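Local atomic coordinates of N5-Carboxyaminoimidazole ribonucleotide synthetase (Staphylococcus aureus subsp. aureus, PDB entry 3ORQ), a protein that catalyses the ATP-dependent conversion of 5-aminoimidazole ribonucleotide and bicarbonate to N5-carboxyaminoimidazole ribonucleotide in purine biosynthesis. Residues N68-Y79 against K95-I105. Sequence-based numbering, arbitrary orientation.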
ATOM      1  N   ASN A  68       1.734   9.456  28.062  1.00  7.54           N
ATOM      2  CA  ASN A  68       2.480   8.444  28.777  1.00  8.94           C
ATOM      3  C   ASN A  68       2.004   6.997  28.591  1.00 10.48           C
ATOM      4  O   ASN A  68       2.827   6.084  28.463  1.00  9.87           O
ATOM      5  CB  ASN A  68       2.638   8.800  30.235  1.00  9.72           C
ATOM      6  CG  ASN A  68       3.909   9.563  30.477  1.00 18.19           C
ATOM      7  OD1 ASN A  68       4.972   8.953  30.701  1.00 24.39           O
ATOM      8  ND2 ASN A  68       3.835  10.911  30.398  1.00 18.35           N
ATOM      9  N   GLN A  69       0.686   6.801  28.590  1.00 10.38           N
ATOM     10  CA  GLN A  69       0.115   5.524  28.215  1.00 12.11           C
ATOM     11  C   GLN A  69       0.558   5.099  26.810  1.00 11.06           C
ATOM     12  O   GLN A  69       0.884   3.940  26.582  1.00 11.77           O
ATOM     13  CB  GLN A  69      -1.411   5.547  28.342  1.00 13.73           C
ATOM     14  CG  GLN A  69      -1.888   5.313  29.791  1.00 21.77           C
ATOM     15  CD  GLN A  69      -1.371   3.970  30.376  1.00 28.09           C
ATOM     16  OE1 GLN A  69      -0.413   3.938  31.157  1.00 29.45           O
ATOM     17  NE2 GLN A  69      -2.004   2.868  29.974  1.00 30.01           N
ATOM     18  N   LEU A  70       0.606   6.043  25.881  1.00  9.50           N
ATOM     19  CA  LEU A  70       1.123   5.747  24.564  1.00  7.71           C
ATOM     20  C   LEU A  70       2.565   5.228  24.643  1.00  7.69           C
ATOM     21  O   LEU A  70       2.899   4.198  24.046  1.00  6.43           O
ATOM     22  CB  LEU A  70       1.036   6.956  23.650  1.00  8.03           C
ATOM     23  CG  LEU A  70       1.545   6.687  22.232  1.00  8.54           C
ATOM     24  CD1 LEU A  70       0.621   5.702  21.510  1.00  6.57           C
ATOM     25  CD2 LEU A  70       1.584   7.967  21.492  1.00  7.72           C
ATOM     26  N   GLY A  71       3.408   5.915  25.412  1.00  7.73           N
ATOM     27  CA  GLY A  71       4.788   5.492  25.589  1.00  8.07           C
ATOM     28  C   GLY A  71       4.934   4.152  26.270  1.00  9.24           C
ATOM     29  O   GLY A  71       5.845   3.403  25.937  1.00 10.19           O
ATOM     30  N   GLN A  72       4.064   3.848  27.238  1.00  9.41           N
ATOM     31  CA  GLN A  72       4.093   2.559  27.913  1.00 11.79           C
ATOM     32  C   GLN A  72       3.794   1.396  26.946  1.00 12.04           C
ATOM     33  O   GLN A  72       4.242   0.275  27.169  1.00 12.43           O
ATOM     34  CB  GLN A  72       3.096   2.513  29.080  1.00 14.20           C
ATOM     35  CG  GLN A  72       3.583   3.197  30.371  1.00 24.15           C
ATOM     36  CD  GLN A  72       4.725   2.426  31.051  1.00 33.70           C
ATOM     37  OE1 GLN A  72       4.567   1.249  31.404  1.00 39.20           O
ATOM     38  NE2 GLN A  72       5.877   3.089  31.235  1.00 35.37           N
ATOM     39  N   LYS A  73       3.030   1.665  25.889  1.00 10.51           N
ATOM     40  CA  LYS A  73       2.620   0.594  24.974  1.00 12.64           C
ATOM     41  C   LYS A  73       3.558   0.378  23.793  1.00 12.56           C
ATOM     42  O   LYS A  73       3.430  -0.614  23.081  1.00 15.95           O
ATOM     43  CB  LYS A  73       1.224   0.896  24.439  1.00 13.52           C
ATOM     44  CG  LYS A  73       0.150   0.916  25.507  1.00 17.18           C
ATOM     45  CD  LYS A  73      -1.181   1.438  24.974  1.00 19.44           C
ATOM     46  CE  LYS A  73      -2.174   1.636  26.098  1.00 20.11           C
ATOM     47  NZ  LYS A  73      -2.458   0.330  26.734  1.00 22.02           N
ATOM     48  N   CYS A  74       4.502   1.285  23.581  1.00 10.99           N
ATOM     49  CA  CYS A  74       5.205   1.360  22.291  1.00 11.71           C
ATOM     50  C   CYS A  74       6.691   1.185  22.462  1.00  9.89           C
ATOM     51  O   CYS A  74       7.245   1.507  23.528  1.00  9.27           O
ATOM     52  CB  CYS A  74       4.945   2.735  21.620  1.00 12.10           C
ATOM     53  SG  CYS A  74       3.202   2.969  21.184  1.00 17.24           S
ATOM     54  N   ASP A  75       7.341   0.703  21.409  1.00  7.30           N
ATOM     55  CA  ASP A  75       8.804   0.588  21.425  1.00  7.37           C
ATOM     56  C   ASP A  75       9.457   1.794  20.758  1.00  6.19           C
ATOM     57  O   ASP A  75      10.653   2.064  20.959  1.00  6.97           O
ATOM     58  CB  ASP A  75       9.224  -0.698  20.720  1.00  6.60           C
ATOM     59  CG  ASP A  75       8.626  -1.914  21.365  1.00  6.33           C
ATOM     60  OD1 ASP A  75       9.001  -2.226  22.509  1.00 12.21           O
ATOM     61  OD2 ASP A  75       7.752  -2.548  20.768  1.00  4.58           O
ATOM     62  N   VAL A  76       8.677   2.498  19.941  1.00  4.86           N
ATOM     63  CA  VAL A  76       9.121   3.757  19.322  1.00  4.84           C
ATOM     64  C   VAL A  76       7.925   4.662  19.177  1.00  4.28           C
ATOM     65  O   VAL A  76       6.827   4.186  18.956  1.00  4.50           O
ATOM     66  CB  VAL A  76       9.827   3.531  17.937  1.00  3.29           C
ATOM     67  CG1 VAL A  76       8.871   2.982  16.914  1.00  2.00           C
ATOM     68  CG2 VAL A  76      10.407   4.808  17.427  1.00  2.00           C
ATOM     69  N   ILE A  77       8.119   5.967  19.300  1.00  5.55           N
ATOM     70  CA  ILE A  77       6.996   6.910  19.098  1.00  4.73           C
ATOM     71  C   ILE A  77       7.361   7.922  18.026  1.00  3.26           C
ATOM     72  O   ILE A  77       8.468   8.462  18.028  1.00  4.86           O
ATOM     73  CB  ILE A  77       6.584   7.629  20.392  1.00  5.67           C
ATOM     74  CG1 ILE A  77       6.010   6.655  21.416  1.00  9.60           C
ATOM     75  CG2 ILE A  77       5.565   8.700  20.136  1.00  7.12           C
ATOM     76  CD1 ILE A  77       5.993   7.252  22.774  1.00 15.17           C
ATOM     77  N   THR A  78       6.450   8.117  17.079  1.00  2.00           N
ATOM     78  CA  THR A  78       6.614   9.142  16.035  1.00  2.30           C
ATOM     79  C   THR A  78       5.361  10.007  16.035  1.00  5.08           C
ATOM     80  O   THR A  78       4.429   9.768  16.798  1.00  6.59           O
ATOM     81  CB  THR A  78       6.847   8.532  14.631  1.00  4.13           C
ATOM     82  OG1 THR A  78       7.077   9.578  13.666  1.00  4.70           O
ATOM     83  CG2 THR A  78       5.652   7.644  14.188  1.00  2.00           C
ATOM     84  N   TYR A  79       5.345  11.043  15.215  1.00  5.66           N
ATOM     85  CA  TYR A  79       4.229  11.962  15.254  1.00  5.80           C
ATOM     86  C   TYR A  79       3.896  12.283  13.846  1.00  7.37           C
ATOM     87  O   TYR A  79       4.768  12.245  12.962  1.00  6.70           O
ATOM     88  CB  TYR A  79       4.549  13.260  16.033  1.00  6.03           C
ATOM     89  CG  TYR A  79       5.909  13.827  15.758  1.00  4.39           C
ATOM     90  CD1 TYR A  79       6.157  14.588  14.619  1.00  3.23           C
ATOM     91  CD2 TYR A  79       6.962  13.608  16.637  1.00  8.79           C
ATOM     92  CE1 TYR A  79       7.458  15.080  14.343  1.00  3.68           C
ATOM     93  CE2 TYR A  79       8.267  14.150  16.382  1.00  7.85           C
ATOM     94  CZ  TYR A  79       8.482  14.860  15.241  1.00  2.82           C
ATOM     95  OH  TYR A  79       9.711  15.364  15.003  1.00  9.63           O
ATOM     96  N   LYS A  95      11.832   9.840  28.519  1.00 13.31           N
ATOM     97  CA  LYS A  95      11.416   8.601  29.146  1.00 15.40           C
ATOM     98  C   LYS A  95      11.252   7.440  28.158  1.00 14.99           C
ATOM     99  O   LYS A  95      11.431   6.288  28.526  1.00 15.96           O
ATOM    100  CB  LYS A  95      10.106   8.816  29.901  1.00 19.37           C
ATOM    101  CG  LYS A  95       9.740   7.682  30.837  1.00 24.47           C
ATOM    102  CD  LYS A  95       8.479   8.003  31.667  1.00 33.29           C
ATOM    103  CE  LYS A  95       8.218   6.908  32.722  1.00 37.84           C
ATOM    104  NZ  LYS A  95       6.759   6.673  32.984  1.00 40.97           N
ATOM    105  N   TYR A  96      10.916   7.738  26.906  1.00 11.59           N
ATOM    106  CA  TYR A  96      10.681   6.698  25.909  1.00  9.97           C
ATOM    107  C   TYR A  96      11.529   6.876  24.670  1.00  8.02           C
ATOM    108  O   TYR A  96      12.260   7.815  24.569  1.00  8.42           O
ATOM    109  CB  TYR A  96       9.206   6.684  25.516  1.00 10.47           C
ATOM    110  CG  TYR A  96       8.285   6.632  26.705  1.00 13.81           C
ATOM    111  CD1 TYR A  96       8.020   5.408  27.352  1.00 15.91           C
ATOM    112  CD2 TYR A  96       7.687   7.809  27.207  1.00 14.25           C
ATOM    113  CE1 TYR A  96       7.193   5.355  28.487  1.00 19.47           C
ATOM    114  CE2 TYR A  96       6.855   7.768  28.319  1.00 17.38           C
ATOM    115  CZ  TYR A  96       6.619   6.541  28.969  1.00 21.97           C
ATOM    116  OH  TYR A  96       5.791   6.496  30.076  1.00 27.47           O
ATOM    117  N   ASN A  97      11.395   5.966  23.710  1.00  8.46           N
ATOM    118  CA  ASN A  97      12.228   5.988  22.504  1.00  6.46           C
ATOM    119  C   ASN A  97      11.583   6.777  21.358  1.00  6.89           C
ATOM    120  O   ASN A  97      10.584   6.307  20.725  1.00  5.41           O
ATOM    121  CB  ASN A  97      12.550   4.560  22.073  1.00  5.66           C
ATOM    122  CG  ASN A  97      13.355   4.510  20.799  1.00  4.46           C
ATOM    123  OD1 ASN A  97      14.265   5.300  20.617  1.00  6.54           O
ATOM    124  ND2 ASN A  97      13.006   3.596  19.898  1.00  4.69           N
ATOM    125  N   ILE A  98      12.137   7.966  21.119  1.00  3.50           N
ATOM    126  CA  ILE A  98      11.655   8.887  20.086  1.00  4.89           C
ATOM    127  C   ILE A  98      12.887   9.466  19.367  1.00  6.66           C
ATOM    128  O   ILE A  98      13.355  10.562  19.691  1.00  8.23           O
ATOM    129  CB  ILE A  98      10.813  10.047  20.675  1.00  5.67           C
ATOM    130  CG1 ILE A  98       9.808   9.521  21.742  1.00  6.11           C
ATOM    131  CG2 ILE A  98      10.051  10.861  19.553  1.00  4.38           C
ATOM    132  CD1 ILE A  98       8.786  10.598  22.246  1.00  2.11           C
ATOM    133  N   PRO A  99      13.419   8.724  18.400  1.00  5.02           N
ATOM    134  CA  PRO A  99      14.651   9.127  17.764  1.00  5.12           C
ATOM    135  C   PRO A  99      14.510  10.484  17.070  1.00  6.19           C
ATOM    136  O   PRO A  99      15.506  11.156  16.852  1.00  6.13           O
ATOM    137  CB  PRO A  99      14.905   8.024  16.744  1.00  4.67           C
ATOM    138  CG  PRO A  99      14.089   6.881  17.184  1.00  5.31           C
ATOM    139  CD  PRO A  99      12.906   7.445  17.877  1.00  5.71           C
ATOM    140  N   GLN A 100      13.280  10.873  16.734  1.00  5.77           N
ATOM    141  CA  GLN A 100      13.020  12.204  16.162  1.00  5.41           C
ATOM    142  C   GLN A 100      13.296  13.371  17.106  1.00  6.03           C
ATOM    143  O   GLN A 100      13.493  14.510  16.643  1.00  7.83           O
ATOM    144  CB  GLN A 100      11.568  12.282  15.658  1.00  3.22           C
ATOM    145  CG  GLN A 100      11.347  11.605  14.334  1.00  4.61           C
ATOM    146  CD  GLN A 100       9.867  11.538  13.997  1.00  9.90           C
ATOM    147  OE1 GLN A 100       9.098  10.826  14.656  1.00  5.92           O
ATOM    148  NE2 GLN A 100       9.453  12.313  12.994  1.00 10.01           N
ATOM    149  N   GLY A 101      13.343  13.119  18.420  1.00  5.92           N
ATOM    150  CA  GLY A 101      13.717  14.194  19.390  1.00  3.71           C
ATOM    151  C   GLY A 101      12.609  15.231  19.462  1.00  5.47           C
ATOM    152  O   GLY A 101      11.479  14.971  18.998  1.00  6.14           O
ATOM    153  N   TYR A 102      12.885  16.383  20.060  1.00  5.52           N
ATOM    154  CA  TYR A 102      11.888  17.451  20.199  1.00  7.11           C
ATOM    155  C   TYR A 102      12.354  18.746  19.517  1.00  7.44           C
ATOM    156  O   TYR A 102      11.581  19.682  19.367  1.00  6.92           O
ATOM    157  CB  TYR A 102      11.560  17.726  21.681  1.00  7.22           C
ATOM    158  CG  TYR A 102      12.752  18.277  22.431  1.00  9.21           C
ATOM    159  CD1 TYR A 102      13.775  17.421  22.869  1.00 12.12           C
ATOM    160  CD2 TYR A 102      12.905  19.650  22.631  1.00 11.41           C
ATOM    161  CE1 TYR A 102      14.890  17.903  23.532  1.00 15.10           C
ATOM    162  CE2 TYR A 102      14.033  20.149  23.302  1.00 17.30           C
ATOM    163  CZ  TYR A 102      15.022  19.263  23.743  1.00 17.42           C
ATOM    164  OH  TYR A 102      16.144  19.729  24.400  1.00 24.78           O
ATOM    165  N   GLN A 103      13.603  18.788  19.091  1.00  9.15           N
ATOM    166  CA  GLN A 103      14.155  20.019  18.522  1.00 12.10           C
ATOM    167  C   GLN A 103      13.431  20.411  17.233  1.00 11.88           C
ATOM    168  O   GLN A 103      13.118  21.582  17.021  1.00 11.70           O
ATOM    169  CB  GLN A 103      15.670  19.878  18.265  1.00 11.63           C
ATOM    170  CG  GLN A 103      16.316  21.142  17.719  1.00 13.99           C
ATOM    171  CD  GLN A 103      17.674  20.888  17.071  1.00 14.77           C
ATOM    172  OE1 GLN A 103      17.899  19.822  16.510  1.00 16.02           O
ATOM    173  NE2 GLN A 103      18.569  21.889  17.110  1.00 10.81           N
ATOM    174  N   ALA A 104      13.216  19.434  16.353  1.00 11.67           N
ATOM    175  CA  ALA A 104      12.592  19.720  15.072  1.00 12.43           C
ATOM    176  C   ALA A 104      11.270  20.399  15.350  1.00 14.22           C
ATOM    177  O   ALA A 104      11.008  21.492  14.846  1.00 16.84           O
ATOM    178  CB  ALA A 104      12.388  18.442  14.261  1.00 12.63           C
ATOM    179  N   ILE A 105      10.451  19.764  16.188  1.00 15.16           N
ATOM    180  CA  ILE A 105       9.132  20.277  16.506  1.00 17.39           C
ATOM    181  C   ILE A 105       9.187  21.628  17.149  1.00 18.50           C
ATOM    182  O   ILE A 105       8.514  22.518  16.680  1.00 20.43           O
ATOM    183  CB  ILE A 105       8.341  19.342  17.424  1.00 17.36           C
ATOM    184  CG1 ILE A 105       7.928  18.076  16.671  1.00 16.96           C
ATOM    185  CG2 ILE A 105       7.125  20.073  17.987  1.00 16.43           C
ATOM    186  CD1 ILE A 105       6.773  18.239  15.674  1.00 19.65           C
TER
HETATM  187  O   HOH W   1       9.865   3.443  24.044  1.00 21.02           O
HETATM  188  O   HOH W   2      10.506   9.406  16.539  1.00  3.01           O
HETATM  189  O   HOH W   3      11.161  16.904  16.906  1.00  3.58           O
HETATM  190  O   HOH W   4       7.088  13.006  11.605  1.00  9.02           O
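The loop 96-101 runs beside strand 76-79, with the CA atoms of Val-76 and Asn-97 5.0 Å apart, and one direct backbone hydrogen bond, from Ile-77 N to Asn-97 O (2.9 Å), ties the two. Water 2 extends this edge, giving a proton to Ile-77 O and accepting one from Gln-100 N. Asn-97 also acts through its side chain: with CG anti to the backbone N (chi1 177°), its amide reaches back so that ND2 meets an in-plane lone pair of Asp-75 O at 3.0 Å. Asparagine suits this place because its short amide brings an N-H donor to a backbone carbonyl.

Beside helix 64-73, the Tyr-96 ring lies flat on Gly-71, whose CA sits 3.6 Å from the ring centroid in a CH-pi contact. Glycine, having no side chain, lets the ring come down directly onto its CA. Beyond it, Tyr-96 OH donates to Asn-68 OD1 (2.7 Å), which lies at the ring's edge, and accepts from Lys-95 NZ. Between the two ends, Ile-77 CB packs against Ile-98 CG1 (4.0 Å).

At the other end, the extended Gln-100 lays its amide almost parallel to the Tyr-79 ring (11° between planes), with NE2 3.5 Å from Tyr-79 CZ. Ile-105 CD1 covers the opposite face, so the phenol is sandwiched. Glutamine's flat amide can stack while its carbonyl accepts: OE1 is gripped by Thr-78 OG1 (2.6 Å) and water 2, and one N-H of NE2 is taken up by water 4, which bridges to Tyr-79 O. His-294 of helix 290-298 is a further partner of Thr-78 OG1.

Strand 76-79 is an outermost strand of the parallel sheet, beside strand 14-18. The loop that follows helix 86-95 covers its other edge, within the Rossmann-like preATP-grasp domain of this ATP-grasp enzyme.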